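Local coordinates for DUF305 domain-containing protein (Deinococcus radiodurans R1, PDB 3BT5) that is of unknown function but belongs to the DUF305 family of the ferritin clan and folds as a bundle of long helices, at residues 32-37 against 102-107; 110-115 against 151-156; 21-26 against 84-89; 16-21 against 72-77; 66-71 against 131-136. One frame throughout, in Å; residues are numbered along the deposited sequence. Where two conformers were deposited one is given.

Contact 1. Residues 32-37 against 102-107; sequences APMLER and QAERQF
Met-34 reaches from helix 11-37 onto Ala-103, Glu-104 and Phe-107 of helix 100-122, two antiparallel helices of the bundle, an arrangement consistent with the protein's ferritin-clan family. The axes of the two short segments approach to 10.5 Å, with 151° between their directions. Apolar contact does most of the work. The Met-34 chain turns at chi2 (-60°), which sets SD beside the partner helix, 3.9 Å from Glu-104 CA. Beyond the sulfur, Met-34 CE ends 3.7 Å from Ala-103 O and touches the Ala-103 CB methyl. The aromatic part is a CH-pi contact: Met-34 CG sits over one face of the Phe-107 ring, 3.6 Å from the centroid but displaced toward the CG end of the ring. The sulfur adds an oblique Met-aromatic approach, Met-34 SD lying 4.6 Å from the Phe-107 centroid. Replacing Phe-107 with an alanine would probably leave Met-34 CG without the surface it packs on and open a gap between the two helices, which the remaining CB could not fill. No hydrogen bond joins the segments, and polar atoms at the margin have partners outside them: Glu-104 OE2 bonds to Ser-38 OG, while Arg-37 NH1 bonds to the carbonyl oxygens of Leu-95 and Leu-98. Arg-37 NH1 also lies 3.6 Å from Ala-103 CB, meeting the methyl obliquely.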
# COMPACT_ATOMS: atom_id res chain seq x y z
N ALA A 32 -7.89 -0.92 8.87
CA ALA A 32 -8.80 -0.42 9.91
C ALA A 32 -9.92 -1.42 10.29
O ALA A 32 -10.12 -1.71 11.48
CB ALA A 32 -9.37 0.94 9.52
N PRO A 33 -10.67 -1.95 9.29
CA PRO A 33 -11.71 -2.91 9.68
C PRO A 33 -11.20 -4.19 10.35
O PRO A 33 -11.93 -4.82 11.12
CB PRO A 33 -12.43 -3.21 8.35
CG PRO A 33 -11.58 -2.66 7.28
CD PRO A 33 -10.68 -1.63 7.85
N MET A 34 -9.96 -4.58 10.09
CA MET A 34 -9.41 -5.75 10.81
C MET A 34 -9.19 -5.45 12.28
O MET A 34 -9.45 -6.29 13.15
CB MET A 34 -8.09 -6.23 10.20
CG MET A 34 -8.25 -6.80 8.80
SD MET A 34 -9.37 -8.25 8.73
CE MET A 34 -10.91 -7.48 8.18
N LEU A 35 -8.69 -4.26 12.56
CA LEU A 35 -8.47 -3.88 13.96
C LEU A 35 -9.81 -3.70 14.66
O LEU A 35 -9.94 -3.97 15.86
CB LEU A 35 -7.60 -2.63 14.05
CG LEU A 35 -6.22 -2.91 13.46
CD1 LEU A 35 -5.43 -1.63 13.24
CD2 LEU A 35 -5.49 -3.90 14.37
N GLU A 36 -10.84 -3.30 13.91
CA GLU A 36 -12.18 -3.13 14.48
C GLU A 36 -12.90 -4.46 14.71
O GLU A 36 -13.58 -4.62 15.73
CB GLU A 36 -13.02 -2.23 13.57
CG GLU A 36 -14.48 -2.06 14.00
CD GLU A 36 -14.61 -1.31 15.31
OE1 GLU A 36 -13.67 -0.58 15.68
OE2 GLU A 36 -15.67 -1.45 15.97
N ARG A 37 -12.73 -5.41 13.79
CA ARG A 37 -13.59 -6.62 13.75
C ARG A 37 -12.95 -7.97 14.04
O ARG A 37 -13.62 -8.90 14.51
CB ARG A 37 -14.25 -6.72 12.36
CG ARG A 37 -15.11 -5.54 11.99
CD ARG A 37 -15.80 -5.79 10.62
NE ARG A 37 -16.85 -6.84 10.73
CZ ARG A 37 -17.23 -7.67 9.77
NH1 ARG A 37 -16.65 -7.67 8.55
NH2 ARG A 37 -18.19 -8.55 10.02
N GLN A 102 -14.68 -14.41 6.44
CA GLN A 102 -14.54 -14.07 5.03
C GLN A 102 -13.83 -12.72 4.88
O GLN A 102 -13.00 -12.56 3.99
CB GLN A 102 -15.90 -14.01 4.36
CG GLN A 102 -16.60 -15.36 4.26
CD GLN A 102 -18.00 -15.24 3.68
OE1 GLN A 102 -18.24 -14.46 2.75
NE2 GLN A 102 -18.93 -16.03 4.22
N ALA A 103 -14.13 -11.76 5.76
CA ALA A 103 -13.47 -10.46 5.72
C ALA A 103 -11.98 -10.58 5.99
O ALA A 103 -11.18 -9.88 5.37
CB ALA A 103 -14.11 -9.52 6.72
N GLU A 104 -11.59 -11.48 6.89
CA GLU A 104 -10.16 -11.69 7.13
C GLU A 104 -9.43 -12.22 5.91
O GLU A 104 -8.31 -11.75 5.59
CB GLU A 104 -9.97 -12.67 8.30
CG GLU A 104 -10.39 -12.05 9.63
CD GLU A 104 -10.65 -13.07 10.71
OE1 GLU A 104 -10.80 -14.27 10.40
OE2 GLU A 104 -10.72 -12.63 11.87
N ARG A 105 -10.02 -13.20 5.22
CA ARG A 105 -9.40 -13.72 4.01
C ARG A 105 -9.37 -12.67 2.92
O ARG A 105 -8.37 -12.57 2.19
CB ARG A 105 -10.11 -14.99 3.53
CG ARG A 105 -9.86 -16.13 4.48
CD ARG A 105 -10.48 -17.43 3.98
NE ARG A 105 -9.91 -17.86 2.71
CZ ARG A 105 -8.78 -18.56 2.58
NH1 ARG A 105 -8.08 -18.90 3.66
NH2 ARG A 105 -8.34 -18.90 1.37
N GLN A 106 -10.46 -11.92 2.76
CA GLN A 106 -10.50 -10.84 1.77
C GLN A 106 -9.43 -9.79 2.08
O GLN A 106 -8.79 -9.27 1.17
CB GLN A 106 -11.89 -10.19 1.76
CG GLN A 106 -12.86 -10.79 0.82
CD GLN A 106 -12.38 -10.68 -0.62
OE1 GLN A 106 -11.85 -11.64 -1.15
NE2 GLN A 106 -12.55 -9.50 -1.26
N PHE A 107 -9.25 -9.46 3.35
CA PHE A 107 -8.22 -8.49 3.71
C PHE A 107 -6.86 -8.93 3.18
O PHE A 107 -6.11 -8.14 2.59
CB PHE A 107 -8.18 -8.30 5.23
CG PHE A 107 -6.94 -7.63 5.73
CD1 PHE A 107 -6.78 -6.26 5.58
CD2 PHE A 107 -5.94 -8.37 6.36
CE1 PHE A 107 -5.65 -5.63 6.04
CE2 PHE A 107 -4.78 -7.74 6.81
CZ PHE A 107 -4.63 -6.37 6.64

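Contact 2. Residues 110-115 against 151-156; sequences LMIRHH and TMEGVL
The imidazole of His-115 receives the Met-152 methyl over one face, CE standing 3.7 Å above the ring plane and displaced toward the rim, nearest CD2. At the edge of the same ring, in its plane, lies His-114 ND1, hydrogen-bonded to His-115 ND1 at 3.0 Å; the proton could belong to either. His-115 NE2 is bonded to Glu-148, so the ring is gripped at both nitrogens and its rotation is fixed under the methyl. Met-152 gets there through an extended chi2 (-172°), which sends SD straight across the interface before the bend at chi3 turns CE to the ring. Met-152 SD lies 3.4 Å from Met-111 CG, the two methionine chains crossing at about a right angle. Ile-112 and Met-152 lie side by side, pointing opposite ways, with Ile-112 CG1 3.7 Å from Met-152 CB. Ile-112 CD1 continues to Glu-153 CG at 3.9 Å. The helices run antiparallel, their short axes 10.2 Å apart at 158°. Helix 41-68 closes over Met-152 through Leu-46 and Ile-50, whereas Met-111 packs on Ala-27 and Leu-30 of helix 11-37, so the pair meets the other two long helices of the bundle.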
# COMPACT_ATOMS: atom_id res chain seq x y z
N LEU A 110 -6.80 -8.85 -0.72
CA LEU A 110 -6.75 -7.49 -1.22
C LEU A 110 -5.41 -6.87 -0.93
O LEU A 110 -4.87 -6.16 -1.78
CB LEU A 110 -7.87 -6.64 -0.60
CG LEU A 110 -9.30 -7.03 -1.01
CD1 LEU A 110 -10.28 -6.24 -0.17
CD2 LEU A 110 -9.52 -6.77 -2.52
N MET A 111 -4.86 -7.09 0.26
CA MET A 111 -3.59 -6.46 0.57
C MET A 111 -2.45 -7.08 -0.25
O MET A 111 -1.53 -6.38 -0.65
CB MET A 111 -3.28 -6.54 2.06
CG MET A 111 -2.09 -5.68 2.48
SD MET A 111 -2.44 -3.88 2.53
CE MET A 111 -3.42 -3.81 4.03
N ILE A 112 -2.51 -8.39 -0.50
CA ILE A 112 -1.52 -8.98 -1.39
C ILE A 112 -1.57 -8.36 -2.79
O ILE A 112 -0.53 -7.99 -3.33
CB ILE A 112 -1.67 -10.53 -1.49
CG1 ILE A 112 -1.26 -11.19 -0.16
CG2 ILE A 112 -0.89 -11.09 -2.69
CD1 ILE A 112 -1.79 -12.64 -0.03
N ARG A 113 -2.76 -8.22 -3.36
CA ARG A 113 -2.85 -7.67 -4.71
C ARG A 113 -2.38 -6.21 -4.71
O ARG A 113 -1.69 -5.76 -5.64
CB ARG A 113 -4.29 -7.80 -5.23
CG ARG A 113 -4.45 -7.48 -6.73
CD ARG A 113 -5.92 -7.49 -7.14
NE ARG A 113 -6.66 -6.46 -6.42
CZ ARG A 113 -7.98 -6.42 -6.25
NH1 ARG A 113 -8.78 -7.40 -6.68
NH2 ARG A 113 -8.50 -5.43 -5.61
N HIS A 114 -2.75 -5.49 -3.67
CA HIS A 114 -2.32 -4.12 -3.46
C HIS A 114 -0.79 -4.03 -3.47
O HIS A 114 -0.20 -3.20 -4.19
CB HIS A 114 -2.94 -3.65 -2.15
CG HIS A 114 -2.40 -2.38 -1.61
ND1 HIS A 114 -1.20 -2.30 -0.94
CD2 HIS A 114 -2.92 -1.12 -1.63
CE1 HIS A 114 -1.00 -1.05 -0.57
NE2 HIS A 114 -2.03 -0.32 -0.97
N HIS A 115 -0.14 -4.89 -2.69
CA HIS A 115 1.31 -4.85 -2.62
C HIS A 115 1.97 -5.28 -3.94
O HIS A 115 3.00 -4.75 -4.32
CB HIS A 115 1.78 -5.79 -1.50
CG HIS A 115 1.71 -5.19 -0.12
ND1 HIS A 115 0.81 -4.19 0.23
CD2 HIS A 115 2.45 -5.44 0.99
CE1 HIS A 115 1.02 -3.84 1.49
NE2 HIS A 115 2.00 -4.60 1.98
N THR A 151 4.65 -12.92 4.14
CA THR A 151 3.94 -13.16 5.39
C THR A 151 2.45 -13.37 5.14
O THR A 151 1.85 -14.32 5.65
CB THR A 151 4.15 -12.00 6.37
OG1 THR A 151 5.55 -11.87 6.67
CG2 THR A 151 3.36 -12.20 7.67
N MET A 152 1.84 -12.48 4.36
CA MET A 152 0.41 -12.60 4.14
C MET A 152 0.04 -13.91 3.45
O MET A 152 -0.99 -14.50 3.77
CB MET A 152 -0.10 -11.41 3.34
CG MET A 152 -0.05 -10.13 4.16
SD MET A 152 -0.86 -8.75 3.29
CE MET A 152 0.36 -8.41 2.02
N GLU A 153 0.86 -14.36 2.51
CA GLU A 153 0.60 -15.64 1.85
C GLU A 153 0.68 -16.79 2.87
O GLU A 153 -0.11 -17.74 2.81
CB GLU A 153 1.59 -15.89 0.71
CG GLU A 153 1.37 -14.92 -0.42
CD GLU A 153 2.40 -15.01 -1.51
OE1 GLU A 153 3.56 -15.38 -1.22
OE2 GLU A 153 2.06 -14.67 -2.66
N GLY A 154 1.62 -16.69 3.82
CA GLY A 154 1.73 -17.72 4.86
C GLY A 154 0.50 -17.71 5.76
O GLY A 154 -0.05 -18.77 6.10
N VAL A 155 0.06 -16.51 6.16
CA VAL A 155 -1.10 -16.41 7.03
C VAL A 155 -2.34 -16.93 6.32
O VAL A 155 -3.15 -17.69 6.90
CB VAL A 155 -1.33 -14.94 7.49
CG1 VAL A 155 -2.61 -14.84 8.33
CG2 VAL A 155 -0.11 -14.45 8.28
N LEU A 156 -2.53 -16.54 5.06
CA LEU A 156 -3.70 -16.97 4.32
C LEU A 156 -3.73 -18.50 4.26
O LEU A 156 -4.80 -19.12 4.40
CB LEU A 156 -3.69 -16.35 2.91
CG LEU A 156 -4.90 -16.56 2.02
CD1 LEU A 156 -6.16 -16.02 2.66
CD2 LEU A 156 -4.63 -15.87 0.68

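Contact 3. Residues 21-26 against 84-89; sequences LQHHAQ and MGMASE
His-23 and Gln-26, one turn apart on helix 11-37, address the loop 84-89 with different polar groups, and Met-86 lies between them. The imidazole points its NE2 edge at the loop: His-23 NE2 donates to Met-84 O at 2.8 Å in a nearly straight bond (171°), with the oxygen in the ring plane although the donor stands above the plane of the carbonyl. With CG anti to the backbone N (chi1 -173°) and the chain extended, Gln-26 carries its amide to the backbone of Ala-87, which it grips twice. Gln-26 OE1 accepts from Ala-87 N at 2.8 Å, and Gln-26 NE2 donates to Ala-87 O at 2.9 Å, both bonds somewhat bent. Met-86 crosses His-23 obliquely, its CG 3.5 Å from CD2 of the ring, then turns at chi3 so that CE reaches 3.8 Å from Gln-22 O and also touches Gln-26 CB. Gly-85, with positive phi, ends helix 78-83 in a Schellman motif just before these groups, and the Ser-88 side chain caps helix 89-97. Three hydrogen bonds thus tie a loop without regular structure to the long helix and satisfy polar atoms of a partly buried connection. Since NE2 of His-23 acts as donor, that nitrogen carries a proton, and the Met-84 carbonyl would probably favour keeping it there.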
# COMPACT_ATOMS: atom_id res chain seq x y z
N LEU A 21 1.98 7.65 -2.69
CA LEU A 21 1.48 8.15 -1.41
C LEU A 21 0.00 7.77 -1.29
O LEU A 21 -0.44 7.31 -0.23
CB LEU A 21 1.71 9.66 -1.32
CG LEU A 21 1.20 10.35 -0.05
CD1 LEU A 21 1.81 9.75 1.19
CD2 LEU A 21 1.55 11.84 -0.15
N GLN A 22 -0.76 7.94 -2.36
CA GLN A 22 -2.17 7.56 -2.32
C GLN A 22 -2.33 6.04 -2.24
O GLN A 22 -3.25 5.51 -1.57
CB GLN A 22 -2.86 8.07 -3.59
CG GLN A 22 -3.06 9.56 -3.63
CD GLN A 22 -3.88 9.96 -4.84
OE1 GLN A 22 -4.93 9.37 -5.13
NE2 GLN A 22 -3.40 10.93 -5.58
N HIS A 23 -1.47 5.32 -2.93
CA HIS A 23 -1.52 3.85 -2.91
C HIS A 23 -1.28 3.34 -1.48
O HIS A 23 -2.05 2.52 -0.94
CB HIS A 23 -0.44 3.35 -3.86
CG HIS A 23 -0.65 1.95 -4.35
ND1 HIS A 23 -0.28 0.82 -3.64
CD2 HIS A 23 -1.17 1.50 -5.51
CE1 HIS A 23 -0.59 -0.26 -4.33
NE2 HIS A 23 -1.13 0.13 -5.48
N HIS A 24 -0.24 3.86 -0.82
CA HIS A 24 0.03 3.47 0.55
C HIS A 24 -1.13 3.84 1.46
O HIS A 24 -1.45 3.08 2.41
CB HIS A 24 1.28 4.18 1.05
CG HIS A 24 2.56 3.43 0.80
ND1 HIS A 24 2.85 2.79 -0.38
CD2 HIS A 24 3.65 3.27 1.60
CE1 HIS A 24 4.06 2.24 -0.29
NE2 HIS A 24 4.56 2.53 0.90
N ALA A 25 -1.73 5.00 1.25
CA ALA A 25 -2.81 5.42 2.14
C ALA A 25 -3.92 4.38 2.18
O ALA A 25 -4.57 4.19 3.23
CB ALA A 25 -3.37 6.76 1.73
N GLN A 26 -4.17 3.71 1.06
CA GLN A 26 -5.26 2.74 1.06
C GLN A 26 -4.98 1.55 1.99
O GLN A 26 -5.91 0.92 2.51
CB GLN A 26 -5.59 2.22 -0.33
CG GLN A 26 -6.85 1.35 -0.29
CD GLN A 26 -7.19 0.76 -1.62
OE1 GLN A 26 -6.45 -0.08 -2.14
NE2 GLN A 26 -8.33 1.13 -2.13
N MET A 84 -3.59 -0.42 -10.61
CA MET A 84 -2.56 -0.33 -9.61
C MET A 84 -2.69 -1.38 -8.52
O MET A 84 -1.84 -1.43 -7.64
CB MET A 84 -2.53 1.06 -8.98
CG MET A 84 -2.19 2.20 -9.95
SD MET A 84 -2.40 3.73 -9.05
CE MET A 84 -1.96 4.96 -10.26
N GLY A 85 -3.70 -2.25 -8.59
CA GLY A 85 -3.91 -3.26 -7.54
C GLY A 85 -4.65 -2.74 -6.33
O GLY A 85 -4.80 -3.51 -5.36
N MET A 86 -5.08 -1.47 -6.36
CA MET A 86 -5.88 -0.94 -5.25
C MET A 86 -7.25 -1.61 -5.18
O MET A 86 -7.78 -2.06 -6.20
CB MET A 86 -6.02 0.56 -5.35
CG MET A 86 -4.66 1.24 -5.25
SD MET A 86 -4.66 3.01 -5.50
CE MET A 86 -5.46 3.51 -4.00
N ALA A 87 -7.81 -1.72 -3.98
CA ALA A 87 -9.14 -2.29 -3.80
C ALA A 87 -10.20 -1.31 -4.27
O ALA A 87 -10.05 -0.08 -4.11
CB ALA A 87 -9.34 -2.61 -2.32
N SER A 88 -11.30 -1.83 -4.83
CA SER A 88 -12.37 -0.94 -5.22
C SER A 88 -13.12 -0.45 -3.97
O SER A 88 -13.01 -1.00 -2.86
CB SER A 88 -13.33 -1.66 -6.16
OG SER A 88 -14.04 -2.64 -5.41
N GLU A 89 -13.95 0.55 -4.19
CA GLU A 89 -14.86 1.01 -3.18
C GLU A 89 -15.66 -0.14 -2.52
O GLU A 89 -15.75 -0.26 -1.29
CB GLU A 89 -15.78 2.05 -3.85
CG GLU A 89 -16.79 2.72 -2.99
CD GLU A 89 -17.40 3.94 -3.69
OE1 GLU A 89 -17.01 5.09 -3.37
OE2 GLU A 89 -18.22 3.75 -4.60

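Contact 4. Residues 16-21 against 72-77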
# COMPACT_ATOMS: atom_id res chain seq x y z
N PHE A 16 5.34 9.45 -9.62
CA PHE A 16 5.56 8.19 -8.89
C PHE A 16 5.30 8.40 -7.40
O PHE A 16 4.56 7.64 -6.76
CB PHE A 16 7.00 7.70 -9.10
CG PHE A 16 7.36 6.57 -8.21
CD1 PHE A 16 6.79 5.31 -8.40
CD2 PHE A 16 8.24 6.77 -7.16
CE1 PHE A 16 7.10 4.27 -7.52
CE2 PHE A 16 8.56 5.75 -6.29
CZ PHE A 16 8.00 4.48 -6.49
N VAL A 17 5.89 9.44 -6.82
CA VAL A 17 5.71 9.69 -5.39
C VAL A 17 4.26 10.07 -5.09
O VAL A 17 3.68 9.59 -4.10
CB VAL A 17 6.74 10.72 -4.88
CG1 VAL A 17 6.50 11.05 -3.39
CG2 VAL A 17 8.16 10.15 -5.06
N GLN A 18 3.66 10.91 -5.92
CA GLN A 18 2.26 11.28 -5.68
C GLN A 18 1.36 10.04 -5.69
O GLN A 18 0.49 9.86 -4.83
CB GLN A 18 1.78 12.26 -6.74
CG GLN A 18 2.37 13.65 -6.58
CD GLN A 18 2.04 14.55 -7.78
OE1 GLN A 18 1.88 14.06 -8.91
NE2 GLN A 18 1.97 15.86 -7.54
N HIS A 19 1.56 9.19 -6.70
CA HIS A 19 0.73 8.00 -6.79
C HIS A 19 0.99 7.02 -5.68
O HIS A 19 0.04 6.42 -5.13
CB HIS A 19 0.96 7.29 -8.11
CG HIS A 19 0.28 7.95 -9.26
ND1 HIS A 19 0.52 7.56 -10.57
CD2 HIS A 19 -0.64 8.93 -9.32
CE1 HIS A 19 -0.23 8.29 -11.38
NE2 HIS A 19 -0.93 9.13 -10.65
N MET A 20 2.26 6.83 -5.31
CA MET A 20 2.56 5.86 -4.25
C MET A 20 2.03 6.33 -2.90
O MET A 20 1.65 5.52 -2.06
CB MET A 20 4.06 5.59 -4.18
CG MET A 20 4.40 4.42 -3.33
SD MET A 20 3.69 2.83 -3.88
CE MET A 20 4.54 2.65 -5.45
N LEU A 21 1.98 7.65 -2.69
CA LEU A 21 1.48 8.15 -1.41
C LEU A 21 0.00 7.77 -1.29
O LEU A 21 -0.44 7.31 -0.23
CB LEU A 21 1.71 9.66 -1.32
CG LEU A 21 1.20 10.35 -0.05
CD1 LEU A 21 1.81 9.75 1.19
CD2 LEU A 21 1.55 11.84 -0.15
N PRO A 72 0.12 17.18 -3.51
CA PRO A 72 -0.30 15.79 -3.60
C PRO A 72 -0.88 15.57 -4.99
O PRO A 72 -1.31 16.52 -5.66
CB PRO A 72 -1.40 15.65 -2.54
CG PRO A 72 -1.58 16.95 -1.91
CD PRO A 72 -0.65 17.96 -2.52
N GLY A 73 -0.88 14.33 -5.45
CA GLY A 73 -1.51 14.11 -6.74
C GLY A 73 -3.00 14.45 -6.78
O GLY A 73 -3.68 14.52 -5.74
N GLU A 74 -3.51 14.71 -7.97
CA GLU A 74 -4.95 14.60 -8.21
C GLU A 74 -5.36 13.17 -7.84
O GLU A 74 -4.56 12.24 -7.97
CB GLU A 74 -5.24 14.85 -9.68
CG GLU A 74 -4.20 15.76 -10.35
CD GLU A 74 -2.95 15.00 -10.80
OE1 GLU A 74 -1.84 15.34 -10.34
OE2 GLU A 74 -3.09 14.06 -11.61
N PRO A 75 -6.60 12.97 -7.37
CA PRO A 75 -7.01 11.61 -7.06
C PRO A 75 -6.85 10.64 -8.25
O PRO A 75 -7.03 11.02 -9.43
CB PRO A 75 -8.49 11.76 -6.67
CG PRO A 75 -8.63 13.20 -6.25
CD PRO A 75 -7.66 13.96 -7.10
N ILE A 76 -6.47 9.41 -7.96
CA ILE A 76 -6.44 8.34 -8.98
C ILE A 76 -7.88 7.94 -9.35
O ILE A 76 -8.74 7.87 -8.46
CB ILE A 76 -5.66 7.16 -8.44
CG1 ILE A 76 -4.21 7.61 -8.12
CG2 ILE A 76 -5.71 6.00 -9.45
CD1 ILE A 76 -3.48 6.63 -7.21
N SER A 77 -8.16 7.73 -10.65
CA SER A 77 -9.47 7.23 -11.13
C SER A 77 -9.74 5.80 -10.73
O SER A 77 -8.80 5.03 -10.58
CB SER A 77 -9.53 7.25 -12.65
OG SER A 77 -8.78 6.20 -13.27
O HOH W 1 -0.56 12.11 -3.62
O HOH W 2 -0.06 12.48 -10.04
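Gln-18 on helix 11-37 faces Gly-73 in an extended loop, their CA atoms 4.8 Å apart. A side chain on Gly-73 would point at the helix and crowd Gln-18 CB, so glycine allows this close approach. No direct hydrogen bond joins the segments; one water accepts from Gly-73 N at 2.9 Å and donates to Gln-18 O at 2.8 Å, linking the two backbones. The extended Gln-18 side chain runs past the glycine, CG lying 3.5 Å from Gly-73 N. Gln-18 OE1 accepts from a second water at 2.7 Å, which also donates weakly to Glu-74 OE1, while NE2 bonds to Pro-71 O. One residue on, His-19 CD2 meets Ile-76 CG1 obliquely at 4.0 Å. This surface contact lays the connection between helices 41-68 and 78-83 along helix 11-37, where Gln-22 continues the attachment by bonding to Glu-74 O and Ile-76 N, and Met-121 of helix 100-122 packs against His-19.

Contact 5. Residues 66-71 against 131-136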
# COMPACT_ATOMS: atom_id res chain seq x y z
N GLY A 66 6.97 17.76 -0.13
CA GLY A 66 7.18 19.07 0.49
C GLY A 66 8.48 19.74 0.05
O GLY A 66 8.50 20.95 -0.28
N ARG A 67 9.57 18.99 0.08
CA ARG A 67 10.87 19.54 -0.35
C ARG A 67 10.87 19.97 -1.80
O ARG A 67 11.51 20.97 -2.17
CB ARG A 67 12.02 18.54 -0.14
CG ARG A 67 12.33 18.23 1.31
CD ARG A 67 13.67 17.51 1.45
NE ARG A 67 13.68 16.18 0.81
CZ ARG A 67 13.30 15.06 1.41
NH1 ARG A 67 12.85 15.09 2.66
NH2 ARG A 67 13.36 13.90 0.77
N TRP A 68 10.17 19.21 -2.64
CA TRP A 68 10.15 19.50 -4.07
C TRP A 68 9.18 20.62 -4.39
O TRP A 68 9.13 21.11 -5.52
CB TRP A 68 9.70 18.25 -4.85
CG TRP A 68 10.64 17.12 -4.73
CD1 TRP A 68 11.93 17.15 -4.24
CD2 TRP A 68 10.39 15.76 -5.11
NE1 TRP A 68 12.48 15.90 -4.30
CE2 TRP A 68 11.56 15.02 -4.83
CE3 TRP A 68 9.27 15.10 -5.66
CZ2 TRP A 68 11.66 13.67 -5.08
CZ3 TRP A 68 9.37 13.73 -5.90
CH2 TRP A 68 10.55 13.02 -5.61
N GLY A 69 8.39 21.01 -3.38
CA GLY A 69 7.36 22.02 -3.55
C GLY A 69 6.30 21.54 -4.51
O GLY A 69 5.82 22.32 -5.35
N GLN A 70 5.95 20.26 -4.41
CA GLN A 70 4.94 19.66 -5.27
C GLN A 70 3.72 19.30 -4.45
O GLN A 70 3.85 18.85 -3.32
CB GLN A 70 5.50 18.40 -5.93
CG GLN A 70 6.63 18.67 -6.89
CD GLN A 70 6.16 19.26 -8.21
OE1 GLN A 70 4.96 19.40 -8.45
NE2 GLN A 70 7.10 19.57 -9.08
N PRO A 71 2.53 19.47 -5.04
CA PRO A 71 1.28 19.15 -4.35
C PRO A 71 1.09 17.64 -4.30
O PRO A 71 1.82 16.89 -4.98
CB PRO A 71 0.22 19.78 -5.25
CG PRO A 71 0.83 19.71 -6.63
CD PRO A 71 2.30 19.97 -6.41
N ARG A 131 16.90 9.87 -9.46
CA ARG A 131 17.42 10.69 -8.36
C ARG A 131 17.69 9.81 -7.13
O ARG A 131 16.85 9.02 -6.76
CB ARG A 131 16.34 11.71 -8.04
CG ARG A 131 16.51 12.51 -6.80
CD ARG A 131 15.33 13.47 -6.67
NE ARG A 131 15.69 14.66 -5.91
CZ ARG A 131 16.13 15.78 -6.46
NH1 ARG A 131 16.26 15.87 -7.78
NH2 ARG A 131 16.44 16.82 -5.70
N PRO A 132 18.88 9.91 -6.52
CA PRO A 132 19.25 8.99 -5.43
C PRO A 132 18.19 8.74 -4.35
O PRO A 132 17.96 7.59 -3.98
CB PRO A 132 20.53 9.62 -4.85
CG PRO A 132 21.16 10.29 -6.06
CD PRO A 132 19.98 10.84 -6.86
N GLU A 133 17.55 9.79 -3.83
CA GLU A 133 16.57 9.59 -2.76
C GLU A 133 15.34 8.83 -3.25
O GLU A 133 14.70 8.12 -2.47
CB GLU A 133 16.13 10.92 -2.16
CG GLU A 133 15.48 11.89 -3.15
CD GLU A 133 15.08 13.20 -2.49
OE1 GLU A 133 15.02 13.22 -1.24
OE2 GLU A 133 14.83 14.20 -3.19
N VAL A 134 15.05 8.97 -4.54
CA VAL A 134 13.92 8.25 -5.12
C VAL A 134 14.32 6.79 -5.29
O VAL A 134 13.55 5.90 -4.98
CB VAL A 134 13.42 8.88 -6.45
CG1 VAL A 134 12.33 8.03 -7.10
CG2 VAL A 134 12.89 10.30 -6.17
N GLU A 135 15.55 6.55 -5.74
CA GLU A 135 16.02 5.17 -5.87
C GLU A 135 15.99 4.46 -4.51
O GLU A 135 15.58 3.31 -4.41
CB GLU A 135 17.44 5.11 -6.48
CG GLU A 135 17.86 3.67 -6.77
CD GLU A 135 19.29 3.52 -7.24
OE1 GLU A 135 20.07 4.51 -7.15
OE2 GLU A 135 19.64 2.41 -7.69
N ARG A 136 16.43 5.17 -3.48
CA ARG A 136 16.49 4.60 -2.13
C ARG A 136 15.08 4.23 -1.67
O ARG A 136 14.83 3.11 -1.21
CB ARG A 136 17.14 5.60 -1.17
CG ARG A 136 17.42 5.07 0.23
CD ARG A 136 18.25 6.06 1.06
NE ARG A 136 17.58 7.35 1.23
CZ ARG A 136 18.01 8.50 0.72
NH1 ARG A 136 17.32 9.62 0.94
NH2 ARG A 136 19.12 8.55 -0.00
O HOH W 3 14.74 16.43 -1.72
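Glu-133 holds its CG between the backbone N and the carbonyl carbon (chi1 60°) and extends from there (chi2 -179°), meeting Arg-67 tip to tip. Arg-67 NH2 binds Glu-133 OE1 on the syn side at 2.7 Å, in a salt bridge whose two planes are nearly coplanar. Glu-133 OE2 accepts from Trp-68 NE1 at 3.1 Å, from above the carboxylate plane, and from Arg-131 NE at 2.9 Å on the anti side; Arg-131 NH1 also bonds to Pro-7 O. The result is a salt-bridge network joining the C-terminal end of helix 41-68, closed by a Schellman motif at Gly-69, to the first turn of helix 132-158. An alanine in place of Glu-133 would probably leave Arg-67 without its mate across the contact and the indole N-H without this acceptor. A water bridges Arg-67 NE and Glu-133 OE2, and beside the polar cluster Trp-68 CH2 packs 3.6 Å from Val-134 CG2.

In the fold
From the N terminus, helix 11-37 enters three contacts in turn: contact 4, contact 3 and contact 1. Their partners follow in the same order along the chain, so these loops cross rather than nest. Contact 4 closes through the connection after helix 41-68, contact 3 through the one before helix 89-97, and contact 1 on helix 100-122. Contact 5, from the end of helix 41-68 to helix 132-158, crosses contacts 1 to 4; contact 2 then joins the last two long helices, in series after contacts 1, 3 and 4. Contacts 1 and 5 lie about 34 Å apart between centres, whereas a hydrogen bond from His-114 NE2 to His-23 O joins contacts 2 and 3.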